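Local coordinates for StAR-related lipid transfer protein 13 (Homo sapiens, PDB 2PSO) that stimulates GTP hydrolysis by RhoA, and perhaps by Cdc42, acting as a tumour suppressor, and is represented here by its START domain, a lipid-binding module, at residues L76-V90 / I180-C194. Residues are numbered along the deposited sequence; the frame is centred on the assembly and turned at random.
Sequences LWKASVEVEAPPSVV and IEPCGSGKSRLTHIC
Ser188 OG donates a hydrogen bond to Ala85 O at 2.7 Å, the donor lying in the plane of that carbonyl. With chi1 at -58°, OG stands opposite the carbonyl carbon of Ser188, facing the turn where strand 76-83 gives way to helix 87-96. A hydroxyl suits this spot because it can donate to Ala85 O while the ring of Pro87 packs beside it. Around that bond the hydrophobic packing continues: the Val90 side chain crosses that of Ile180, CG1 to CD1 3.7 Å, and Pro87 CG meets Pro182 CG, tying the first helical turn to strand 169-182. Glu84, centre of an inverse gamma turn, lays its bent chain alongside Lys187; the opposite charges are near, yet too far apart for a salt bridge.

From Val83 back to Trp77 the backbones pair antiparallel with 188-194 through their N-H and C=O groups. The face with Lys78, Ser80, Glu82, Arg189 and Thr191 is mostly polar, Ile193 being its apolar member. Here Ser80 OG and Thr191 OG1 share a hydrogen bond of 2.9 Å, the guanidinium of Arg189 lays one face over Ser80 CB, and the methylenes of Lys78 run beside Ile193, CG to CG1 3.8 Å, while its amine makes a cation-pi contact with Trp52. The other face is buried: Val81 CG2 lies alongside Leu190 CB at 3.9 Å, branched aliphatics that pack against Val218 of helix 209-223, and His192 NE2 is hydrogen-bonded to Ser176 OG. An antiparallel sheet with its buried, largely apolar face covered by the C-terminal helix is characteristic of the START helix-grip fold.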
ATOM      1  N   LEU A  76       6.124  -7.065  -4.843  1.00 38.68           N
ATOM      2  CA  LEU A  76       5.283  -6.958  -3.679  1.00 36.04           C
ATOM      3  C   LEU A  76       6.053  -6.102  -2.706  1.00 36.05           C
ATOM      4  O   LEU A  76       7.159  -6.464  -2.322  1.00 40.46           O
ATOM      5  CB  LEU A  76       5.103  -8.332  -3.064  1.00 34.98           C
ATOM      6  CG  LEU A  76       4.132  -8.454  -1.900  1.00 34.19           C
ATOM      7  CD1 LEU A  76       2.726  -8.109  -2.376  1.00 33.38           C
ATOM      8  CD2 LEU A  76       4.165  -9.874  -1.331  1.00 34.20           C
ATOM      9  N   TRP A  77       5.493  -4.978  -2.292  1.00 33.61           N
ATOM     10  CA  TRP A  77       6.191  -4.124  -1.332  1.00 31.62           C
ATOM     11  C   TRP A  77       5.676  -4.210   0.090  1.00 29.15           C
ATOM     12  O   TRP A  77       4.570  -4.667   0.334  1.00 26.63           O
ATOM     13  CB  TRP A  77       6.101  -2.690  -1.756  1.00 31.99           C
ATOM     14  CG  TRP A  77       6.746  -2.428  -3.041  1.00 34.57           C
ATOM     15  CD1 TRP A  77       6.181  -2.505  -4.278  1.00 33.59           C
ATOM     16  CD2 TRP A  77       8.096  -2.016  -3.238  1.00 34.02           C
ATOM     17  NE1 TRP A  77       7.094  -2.138  -5.231  1.00 33.50           N
ATOM     18  CE2 TRP A  77       8.280  -1.836  -4.616  1.00 31.76           C
ATOM     19  CE3 TRP A  77       9.170  -1.776  -2.375  1.00 35.03           C
ATOM     20  CZ2 TRP A  77       9.489  -1.434  -5.154  1.00 31.98           C
ATOM     21  CZ3 TRP A  77      10.375  -1.369  -2.912  1.00 33.43           C
ATOM     22  CH2 TRP A  77      10.525  -1.206  -4.288  1.00 33.08           C
ATOM     23  N   LYS A  78       6.494  -3.730   1.020  1.00 29.33           N
ATOM     24  CA  LYS A  78       6.182  -3.776   2.437  1.00 27.94           C
ATOM     25  C   LYS A  78       6.786  -2.578   3.133  1.00 27.73           C
ATOM     26  O   LYS A  78       7.997  -2.522   3.292  1.00 33.18           O
ATOM     27  CB  LYS A  78       6.738  -5.054   3.052  1.00 25.37           C
ATOM     28  CG  LYS A  78       6.485  -5.185   4.531  1.00 27.51           C
ATOM     29  CD  LYS A  78       6.714  -6.610   5.013  1.00 29.57           C
ATOM     30  CE  LYS A  78       8.175  -6.885   5.271  1.00 30.49           C
ATOM     31  NZ  LYS A  78       8.605  -6.294   6.570  1.00 31.52           N
ATOM     32  N   ALA A  79       5.948  -1.631   3.554  1.00 28.75           N
ATOM     33  CA  ALA A  79       6.403  -0.467   4.328  1.00 29.92           C
ATOM     34  C   ALA A  79       5.884  -0.451   5.769  1.00 34.06           C
ATOM     35  O   ALA A  79       4.795  -0.955   6.043  1.00 37.33           O
ATOM     36  CB  ALA A  79       6.040   0.810   3.632  1.00 26.03           C
ATOM     37  N   SER A  80       6.673   0.130   6.679  1.00 35.31           N
ATOM     38  CA  SER A  80       6.333   0.218   8.110  1.00 33.33           C
ATOM     39  C   SER A  80       6.520   1.582   8.765  1.00 34.96           C
ATOM     40  O   SER A  80       7.262   2.428   8.264  1.00 33.96           O
ATOM     41  CB  SER A  80       7.166  -0.757   8.892  1.00 31.46           C
ATOM     42  OG  SER A  80       6.567  -2.013   8.816  1.00 36.51           O
ATOM     43  N   VAL A  81       5.832   1.777   9.893  1.00 33.93           N
ATOM     44  CA  VAL A  81       6.065   2.895  10.792  1.00 32.07           C
ATOM     45  C   VAL A  81       5.574   2.516  12.162  1.00 32.90           C
ATOM     46  O   VAL A  81       4.796   1.571  12.320  1.00 32.82           O
ATOM     47  CB  VAL A  81       5.255   4.131  10.430  1.00 33.59           C
ATOM     48  CG1 VAL A  81       5.983   5.023   9.434  1.00 32.57           C
ATOM     49  CG2 VAL A  81       3.902   3.730   9.954  1.00 36.49           C
ATOM     50  N   GLU A  82       6.041   3.263  13.157  1.00 35.68           N
ATOM     51  CA  GLU A  82       5.480   3.207  14.490  1.00 37.25           C
ATOM     52  C   GLU A  82       4.525   4.401  14.598  1.00 36.40           C
ATOM     53  O   GLU A  82       4.900   5.535  14.298  1.00 35.19           O
ATOM     54  CB  GLU A  82       6.587   3.260  15.548  1.00 37.08           C
ATOM     55  CG  GLU A  82       6.092   2.957  16.970  1.00 43.33           C
ATOM     56  CD  GLU A  82       7.156   3.145  18.066  1.00 44.44           C
ATOM     57  OE1 GLU A  82       8.197   2.448  18.024  1.00 46.99           O
ATOM     58  OE2 GLU A  82       6.937   3.978  18.984  1.00 47.62           O
ATOM     59  N   VAL A  83       3.276   4.160  14.978  1.00 37.37           N
ATOM     60  CA  VAL A  83       2.346   5.282  15.093  1.00 39.57           C
ATOM     61  C   VAL A  83       1.810   5.440  16.503  1.00 40.67           C
ATOM     62  O   VAL A  83       1.494   4.448  17.166  1.00 40.03           O
ATOM     63  CB  VAL A  83       1.206   5.227  14.043  1.00 39.55           C
ATOM     64  CG1 VAL A  83       0.960   3.819  13.609  1.00 40.61           C
ATOM     65  CG2 VAL A  83      -0.069   5.860  14.581  1.00 39.68           C
ATOM     66  N   GLU A  84       1.746   6.700  16.947  1.00 43.59           N
ATOM     67  CA  GLU A  84       1.303   7.078  18.303  1.00 45.67           C
ATOM     68  C   GLU A  84      -0.212   6.996  18.518  1.00 41.89           C
ATOM     69  O   GLU A  84      -0.852   8.005  18.808  1.00 44.13           O
ATOM     70  CB  GLU A  84       1.758   8.509  18.629  1.00 50.74           C
ATOM     71  CG  GLU A  84       3.279   8.719  18.641  1.00 56.84           C
ATOM     72  CD  GLU A  84       3.979   7.892  19.710  1.00 59.63           C
ATOM     73  OE1 GLU A  84       3.706   8.124  20.911  1.00 58.62           O
ATOM     74  OE2 GLU A  84       4.801   7.012  19.336  1.00 62.31           O
ATOM     75  N   ALA A  85      -0.769   5.798  18.390  1.00 35.89           N
ATOM     76  CA  ALA A  85      -2.183   5.557  18.619  1.00 31.27           C
ATOM     77  C   ALA A  85      -2.384   4.040  18.677  1.00 29.25           C
ATOM     78  O   ALA A  85      -1.688   3.291  17.996  1.00 29.28           O
ATOM     79  CB  ALA A  85      -3.015   6.171  17.492  1.00 31.23           C
ATOM     80  N   PRO A  86      -3.339   3.578  19.492  1.00 25.04           N
ATOM     81  CA  PRO A  86      -3.611   2.144  19.608  1.00 22.95           C
ATOM     82  C   PRO A  86      -4.186   1.604  18.295  1.00 25.45           C
ATOM     83  O   PRO A  86      -4.689   2.394  17.479  1.00 27.64           O
ATOM     84  CB  PRO A  86      -4.668   2.085  20.706  1.00 22.48           C
ATOM     85  CG  PRO A  86      -5.276   3.437  20.728  1.00 22.00           C
ATOM     86  CD  PRO A  86      -4.232   4.398  20.323  1.00 20.93           C
ATOM     87  N   PRO A  87      -4.090   0.282  18.071  1.00 23.44           N
ATOM     88  CA  PRO A  87      -4.433  -0.309  16.780  1.00 22.99           C
ATOM     89  C   PRO A  87      -5.785   0.059  16.209  1.00 24.04           C
ATOM     90  O   PRO A  87      -5.854   0.666  15.141  1.00 25.65           O
ATOM     91  CB  PRO A  87      -4.334  -1.802  17.052  1.00 23.76           C
ATOM     92  CG  PRO A  87      -3.243  -1.885  18.097  1.00 22.27           C
ATOM     93  CD  PRO A  87      -3.560  -0.731  18.998  1.00 23.69           C
ATOM     94  N   SER A  88      -6.859  -0.294  16.896  1.00 25.68           N
ATOM     95  CA  SER A  88      -8.193  -0.026  16.346  1.00 25.23           C
ATOM     96  C   SER A  88      -8.415   1.444  15.952  1.00 21.77           C
ATOM     97  O   SER A  88      -9.126   1.724  15.005  1.00 29.51           O
ATOM     98  CB  SER A  88      -9.281  -0.486  17.304  1.00 23.76           C
ATOM     99  OG  SER A  88      -9.430   0.472  18.340  1.00 27.74           O
ATOM    100  N   VAL A  89      -7.829   2.380  16.677  1.00 18.09           N
ATOM    101  CA  VAL A  89      -7.815   3.784  16.224  1.00 16.42           C
ATOM    102  C   VAL A  89      -7.128   3.952  14.879  1.00 13.92           C
ATOM    103  O   VAL A  89      -7.758   4.372  13.926  1.00 19.82           O
ATOM    104  CB  VAL A  89      -7.121   4.714  17.248  1.00 14.28           C
ATOM    105  CG1 VAL A  89      -7.063   6.133  16.711  1.00  6.81           C
ATOM    106  CG2 VAL A  89      -7.853   4.639  18.589  1.00 12.28           C
ATOM    107  N   VAL A  90      -5.853   3.583  14.796  1.00 11.59           N
ATOM    108  CA  VAL A  90      -5.126   3.566  13.517  1.00 14.36           C
ATOM    109  C   VAL A  90      -5.899   2.920  12.363  1.00 15.71           C
ATOM    110  O   VAL A  90      -5.799   3.362  11.204  1.00 17.38           O
ATOM    111  CB  VAL A  90      -3.798   2.800  13.645  1.00 13.57           C
ATOM    112  CG1 VAL A  90      -2.955   2.995  12.396  1.00  9.10           C
ATOM    113  CG2 VAL A  90      -3.044   3.269  14.895  1.00 16.82           C
ATOM    114  N   ILE A 180      -1.922  -4.049  11.607  1.00 26.61           N
ATOM    115  CA  ILE A 180      -1.675  -3.118  12.709  1.00 27.89           C
ATOM    116  C   ILE A 180      -1.564  -3.901  13.980  1.00 29.41           C
ATOM    117  O   ILE A 180      -2.488  -4.634  14.336  1.00 32.11           O
ATOM    118  CB  ILE A 180      -2.844  -2.155  12.874  1.00 27.27           C
ATOM    119  CG1 ILE A 180      -3.414  -1.783  11.494  1.00 26.53           C
ATOM    120  CG2 ILE A 180      -2.433  -0.944  13.659  1.00 24.03           C
ATOM    121  CD1 ILE A 180      -4.054  -0.454  11.466  1.00 24.80           C
ATOM    122  N   GLU A 181      -0.438  -3.776  14.665  1.00 31.89           N
ATOM    123  CA  GLU A 181      -0.243  -4.556  15.877  1.00 36.65           C
ATOM    124  C   GLU A 181       0.219  -3.677  17.021  1.00 36.77           C
ATOM    125  O   GLU A 181       0.848  -2.651  16.790  1.00 37.25           O
ATOM    126  CB  GLU A 181       0.731  -5.707  15.619  1.00 40.89           C
ATOM    127  CG  GLU A 181       2.080  -5.254  15.120  1.00 47.73           C
ATOM    128  CD  GLU A 181       2.909  -6.393  14.577  1.00 49.76           C
ATOM    129  OE1 GLU A 181       2.575  -7.560  14.877  1.00 51.06           O
ATOM    130  OE2 GLU A 181       3.889  -6.116  13.851  1.00 51.45           O
ATOM    131  N   PRO A 182      -0.116  -4.063  18.262  1.00 39.04           N
ATOM    132  CA  PRO A 182       0.246  -3.247  19.410  1.00 41.37           C
ATOM    133  C   PRO A 182       1.722  -3.349  19.686  1.00 44.23           C
ATOM    134  O   PRO A 182       2.255  -4.447  19.786  1.00 45.06           O
ATOM    135  CB  PRO A 182      -0.510  -3.898  20.583  1.00 39.07           C
ATOM    136  CG  PRO A 182      -1.421  -4.890  19.995  1.00 39.34           C
ATOM    137  CD  PRO A 182      -0.845  -5.275  18.667  1.00 39.77           C
ATOM    138  N   CYS A 183       2.377  -2.203  19.791  1.00 48.41           N
ATOM    139  CA  CYS A 183       3.708  -2.145  20.352  1.00 51.54           C
ATOM    140  C   CYS A 183       3.719  -0.964  21.324  1.00 54.75           C
ATOM    141  O   CYS A 183       3.197   0.104  21.008  1.00 56.56           O
ATOM    142  CB  CYS A 183       4.772  -2.026  19.247  1.00 50.57           C
ATOM    143  SG  CYS A 183       5.000  -0.387  18.496  1.00 51.20           S
ATOM    144  N   GLY A 184       4.259  -1.171  22.524  1.00 56.84           N
ATOM    145  CA  GLY A 184       4.319  -0.106  23.528  1.00 60.16           C
ATOM    146  C   GLY A 184       2.972   0.259  24.144  1.00 62.43           C
ATOM    147  O   GLY A 184       1.959  -0.401  23.881  1.00 63.02           O
ATOM    148  N   SER A 185       2.965   1.318  24.961  1.00 63.43           N
ATOM    149  CA  SER A 185       1.755   1.773  25.659  1.00 63.19           C
ATOM    150  C   SER A 185       0.903   2.640  24.753  1.00 61.00           C
ATOM    151  O   SER A 185       1.232   3.806  24.511  1.00 59.38           O
ATOM    152  CB  SER A 185       2.120   2.574  26.917  1.00 64.92           C
ATOM    153  OG  SER A 185       2.865   1.800  27.841  1.00 66.32           O
ATOM    154  N   GLY A 186      -0.188   2.063  24.256  1.00 60.68           N
ATOM    155  CA  GLY A 186      -1.103   2.748  23.330  1.00 57.67           C
ATOM    156  C   GLY A 186      -0.452   3.250  22.047  1.00 55.33           C
ATOM    157  O   GLY A 186      -0.791   4.326  21.554  1.00 54.42           O
ATOM    158  N   LYS A 187       0.503   2.486  21.521  1.00 52.14           N
ATOM    159  CA  LYS A 187       1.096   2.786  20.223  1.00 48.62           C
ATOM    160  C   LYS A 187       0.937   1.579  19.296  1.00 44.54           C
ATOM    161  O   LYS A 187       0.582   0.480  19.734  1.00 44.87           O
ATOM    162  CB  LYS A 187       2.573   3.151  20.372  1.00 51.16           C
ATOM    163  CG  LYS A 187       2.835   4.514  20.970  1.00 54.15           C
ATOM    164  CD  LYS A 187       4.249   4.576  21.546  1.00 57.73           C
ATOM    165  CE  LYS A 187       4.305   5.474  22.791  1.00 60.19           C
ATOM    166  NZ  LYS A 187       5.574   5.345  23.582  1.00 60.59           N
ATOM    167  N   SER A 188       1.198   1.775  18.014  1.00 38.88           N
ATOM    168  CA  SER A 188       1.083   0.672  17.077  1.00 35.21           C
ATOM    169  C   SER A 188       2.207   0.634  16.079  1.00 32.85           C
ATOM    170  O   SER A 188       2.744   1.680  15.685  1.00 32.69           O
ATOM    171  CB  SER A 188      -0.220   0.778  16.308  1.00 34.76           C
ATOM    172  OG  SER A 188      -1.299   0.780  17.204  1.00 37.56           O
ATOM    173  N   ARG A 189       2.542  -0.581  15.661  1.00 29.47           N
ATOM    174  CA  ARG A 189       3.367  -0.805  14.486  1.00 28.98           C
ATOM    175  C   ARG A 189       2.386  -0.960  13.311  1.00 24.09           C
ATOM    176  O   ARG A 189       1.564  -1.871  13.300  1.00 24.63           O
ATOM    177  CB  ARG A 189       4.220  -2.071  14.691  1.00 32.50           C
ATOM    178  CG  ARG A 189       5.047  -2.555  13.492  1.00 38.78           C
ATOM    179  CD  ARG A 189       6.559  -2.520  13.740  1.00 42.41           C
ATOM    180  NE  ARG A 189       7.168  -1.212  13.460  1.00 47.14           N
ATOM    181  CZ  ARG A 189       8.064  -0.980  12.496  1.00 49.21           C
ATOM    182  NH1 ARG A 189       8.569   0.247  12.326  1.00 46.86           N
ATOM    183  NH2 ARG A 189       8.465  -1.979  11.704  1.00 50.41           N
ATOM    184  N   LEU A 190       2.446  -0.056  12.344  1.00 18.38           N
ATOM    185  CA  LEU A 190       1.611  -0.175  11.162  1.00 18.13           C
ATOM    186  C   LEU A 190       2.389  -0.760   9.996  1.00 18.51           C
ATOM    187  O   LEU A 190       3.448  -0.258   9.652  1.00 24.26           O
ATOM    188  CB  LEU A 190       1.096   1.204  10.767  1.00 18.96           C
ATOM    189  CG  LEU A 190       0.366   1.346   9.416  1.00 17.28           C
ATOM    190  CD1 LEU A 190      -0.796   0.454   9.325  1.00 13.32           C
ATOM    191  CD2 LEU A 190      -0.080   2.777   9.247  1.00 16.77           C
ATOM    192  N   THR A 191       1.879  -1.805   9.368  1.00 17.07           N
ATOM    193  CA  THR A 191       2.577  -2.380   8.224  1.00 14.52           C
ATOM    194  C   THR A 191       1.652  -2.538   7.033  1.00 17.00           C
ATOM    195  O   THR A 191       0.637  -3.235   7.110  1.00 19.81           O
ATOM    196  CB  THR A 191       3.173  -3.742   8.565  1.00 15.67           C
ATOM    197  OG1 THR A 191       4.233  -3.573   9.511  1.00 18.19           O
ATOM    198  CG2 THR A 191       3.720  -4.429   7.327  1.00 16.07           C
ATOM    199  N   HIS A 192       1.993  -1.885   5.929  1.00 16.92           N
ATOM    200  CA  HIS A 192       1.271  -2.086   4.687  1.00 18.08           C
ATOM    201  C   HIS A 192       2.034  -2.938   3.637  1.00 22.78           C
ATOM    202  O   HIS A 192       2.998  -2.467   3.014  1.00 25.74           O
ATOM    203  CB  HIS A 192       0.908  -0.744   4.094  1.00 12.75           C
ATOM    204  CG  HIS A 192      -0.044  -0.841   2.955  1.00 11.51           C
ATOM    205  ND1 HIS A 192      -0.124   0.120   1.967  1.00 11.94           N
ATOM    206  CD2 HIS A 192      -0.960  -1.786   2.640  1.00 12.34           C
ATOM    207  CE1 HIS A 192      -1.047  -0.233   1.085  1.00 10.96           C
ATOM    208  NE2 HIS A 192      -1.576  -1.382   1.476  1.00 14.48           N
ATOM    209  N   ILE A 193       1.600  -4.180   3.439  1.00 23.03           N
ATOM    210  CA  ILE A 193       2.082  -4.977   2.324  1.00 24.66           C
ATOM    211  C   ILE A 193       1.180  -4.889   1.101  1.00 24.72           C
ATOM    212  O   ILE A 193       0.092  -5.447   1.110  1.00 27.64           O
ATOM    213  CB  ILE A 193       2.147  -6.466   2.676  1.00 26.49           C
ATOM    214  CG1 ILE A 193       3.076  -6.693   3.865  1.00 26.32           C
ATOM    215  CG2 ILE A 193       2.616  -7.282   1.448  1.00 26.63           C
ATOM    216  CD1 ILE A 193       2.792  -7.978   4.591  1.00 26.57           C
ATOM    217  N   CYS A 194       1.629  -4.247   0.033  1.00 24.35           N
ATOM    218  CA  CYS A 194       0.819  -4.242  -1.171  1.00 25.59           C
ATOM    219  C   CYS A 194       1.551  -4.397  -2.519  1.00 28.84           C
ATOM    220  O   CYS A 194       2.775  -4.416  -2.600  1.00 25.99           O
ATOM    221  CB  CYS A 194       0.009  -2.980  -1.215  1.00 25.53           C
ATOM    222  SG  CYS A 194       1.033  -1.638  -1.743  1.00 27.74           S
TER